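Local coordinates for protein DNMT2 (Spodoptera frugiperda, PDB 4H0N) that probably methylates cytosine 38 in the anticodon loop of tRNA(Asp), and cytosines in DNA, at C5, with S-adenosyl-L-methionine as methyl donor, at residues I103-D107 and L131-L136. The protein carries 3 engineered substitutions. Numbering follows the deposited sequence.
With CA (calcium ion), chain F.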
loop_
_atom_site.group_PDB
_atom_site.type_symbol
_atom_site.label_atom_id
_atom_site.label_comp_id
_atom_site.label_asym_id
_atom_site.label_seq_id
_atom_site.Cartn_x
_atom_site.Cartn_y
_atom_site.Cartn_z
ATOM N N ILE A 103 5.846 5.074 -19.364
ATOM C CA ILE A 103 6.108 4.085 -20.402
ATOM C C ILE A 103 6.731 4.743 -21.624
ATOM O O ILE A 103 7.658 4.205 -22.235
ATOM C CB ILE A 103 4.812 3.370 -20.824
ATOM C CG1 ILE A 103 4.230 2.591 -19.640
ATOM C CG2 ILE A 103 5.063 2.453 -22.013
ATOM C CD1 ILE A 103 2.893 1.937 -19.926
ATOM N N GLY A 104 6.223 5.923 -21.962
ATOM C CA GLY A 104 6.762 6.701 -23.057
ATOM C C GLY A 104 8.222 7.037 -22.847
ATOM O O GLY A 104 9.058 6.620 -23.636
ATOM N N ILE A 105 8.532 7.753 -21.769
ATOM C CA ILE A 105 9.873 8.290 -21.562
ATOM C C ILE A 105 10.913 7.268 -21.134
ATOM O O ILE A 105 12.025 7.645 -20.779
ATOM C CB ILE A 105 9.898 9.417 -20.504
ATOM C CG1 ILE A 105 9.432 8.889 -19.147
ATOM C CG2 ILE A 105 9.074 10.613 -20.958
ATOM C CD1 ILE A 105 9.802 9.790 -17.992
ATOM N N LEU A 106 10.573 5.985 -21.159
ATOM C CA LEU A 106 11.505 4.972 -20.670
ATOM C C LEU A 106 12.776 4.845 -21.522
ATOM O O LEU A 106 13.877 4.695 -20.993
ATOM C CB LEU A 106 10.809 3.617 -20.528
ATOM C CG LEU A 106 11.554 2.597 -19.661
ATOM C CD1 LEU A 106 11.993 3.209 -18.330
ATOM C CD2 LEU A 106 10.675 1.382 -19.428
ATOM N N ASP A 107 12.622 4.921 -22.840
ATOM C CA ASP A 107 13.746 4.758 -23.756
ATOM C C ASP A 107 14.794 5.865 -23.634
ATOM O O ASP A 107 15.885 5.761 -24.198
ATOM C CB ASP A 107 13.242 4.690 -25.198
ATOM C CG ASP A 107 12.478 5.932 -25.601
ATOM O OD1 ASP A 107 11.702 6.431 -24.768
ATOM O OD2 ASP A 107 12.656 6.413 -26.739
ATOM N N LEU A 131 1.526 -3.266 -22.478
ATOM C CA LEU A 131 2.320 -2.222 -23.103
ATOM C C LEU A 131 3.565 -1.968 -22.284
ATOM O O LEU A 131 4.658 -1.826 -22.829
ATOM C CB LEU A 131 1.527 -0.925 -23.194
ATOM C CG LEU A 131 2.179 0.129 -24.086
ATOM C CD1 LEU A 131 2.052 -0.296 -25.540
ATOM C CD2 LEU A 131 1.562 1.496 -23.859
ATOM N N PHE A 132 3.387 -1.903 -20.971
ATOM C CA PHE A 132 4.481 -1.587 -20.065
ATOM C C PHE A 132 5.601 -2.617 -20.127
ATOM O O PHE A 132 6.778 -2.265 -20.149
ATOM C CB PHE A 132 3.968 -1.455 -18.636
ATOM C CG PHE A 132 5.049 -1.521 -17.610
ATOM C CD1 PHE A 132 5.909 -0.451 -17.421
ATOM C CD2 PHE A 132 5.215 -2.658 -16.835
ATOM C CE1 PHE A 132 6.913 -0.513 -16.476
ATOM C CE2 PHE A 132 6.217 -2.728 -15.892
ATOM C CZ PHE A 132 7.066 -1.656 -15.708
ATOM N N ILE A 133 5.229 -3.890 -20.149
ATOM C CA ILE A 133 6.198 -4.972 -20.257
ATOM C C ILE A 133 6.896 -4.898 -21.606
ATOM O O ILE A 133 8.107 -5.112 -21.720
ATOM C CB ILE A 133 5.507 -6.349 -20.116
ATOM C CG1 ILE A 133 5.027 -6.562 -18.675
ATOM C CG2 ILE A 133 6.426 -7.480 -20.573
ATOM C CD1 ILE A 133 6.072 -6.259 -17.610
ATOM N N ASP A 134 6.109 -4.581 -22.626
ATOM C CA ASP A 134 6.597 -4.458 -23.989
ATOM C C ASP A 134 7.648 -3.359 -24.113
ATOM O O ASP A 134 8.587 -3.475 -24.898
ATOM C CB ASP A 134 5.433 -4.154 -24.921
ATOM C CG ASP A 134 5.849 -4.108 -26.364
ATOM O OD1 ASP A 134 5.742 -5.159 -27.032
ATOM O OD2 ASP A 134 6.285 -3.029 -26.824
ATOM N N LYS A 135 7.482 -2.290 -23.341
ATOM C CA LYS A 135 8.442 -1.199 -23.362
ATOM C C LYS A 135 9.718 -1.603 -22.635
ATOM O O LYS A 135 10.803 -1.138 -22.973
ATOM C CB LYS A 135 7.858 0.075 -22.744
ATOM C CG LYS A 135 8.656 1.332 -23.071
ATOM C CD LYS A 135 8.710 1.531 -24.580
ATOM C CE LYS A 135 9.807 2.495 -25.009
ATOM N NZ LYS A 135 9.509 3.909 -24.664
ATOM N N LEU A 136 9.586 -2.468 -21.635
ATOM C CA LEU A 136 10.756 -2.983 -20.931
ATOM C C LEU A 136 11.666 -3.796 -21.866
ATOM O O LEU A 136 12.871 -3.544 -21.944
ATOM C CB LEU A 136 10.344 -3.832 -19.725
ATOM C CG LEU A 136 9.641 -3.140 -18.552
ATOM C CD1 LEU A 136 9.369 -4.140 -17.434
ATOM C CD2 LEU A 136 10.462 -1.977 -18.029
HETATM CA CA CA F . 10.020 7.655 -26.146
#
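In the Rossmann-like domain of this class I, SAM-dependent methyltransferase, two helices that precede and follow strand 114-119 pack against one another, and a calcium ion sits at one end of their contact. Residues 103-107 lie on helix 99-105; 131-136 lie within helix 127-138. The apolar part centres on Ile-103, whose branched side chain reaches two successive residues of the other helix: CG2 lies 4.1 Å from Leu-131 CD2, while CD1 lies 3.8 Å from Phe-132 CB. Leu-106 points across as well, its CD2 3.6 Å from Leu-136 CD2. Beneath these residues is the central sheet, where Leu-106 touches Ile-115, Phe-132 touches Met-117 and Cys-164, and Leu-136 touches Cys-164 and Ala-166; large hydrocarbon side chains suit this buried layer. Lys-135 joins the oily and polar zones. Lys-135 CB packs 3.7 Å from Ile-103 CG2 and its CG 4.0 Å from Leu-106 CB, so the long aliphatic chain carries the ammonium group out to the backbone carbonyls and carboxylate of 103-107. There Lys-135 NZ donates a hydrogen bond to Ile-103 O (3.1 Å) and a weaker one, within a salt bridge, to Asp-107 OD1 (3.3 Å). That carboxylate serves two cations, for calcium is bound by Asp-107 OD1 at 2.5 Å and by the backbone Gly-104 O at 2.9 Å.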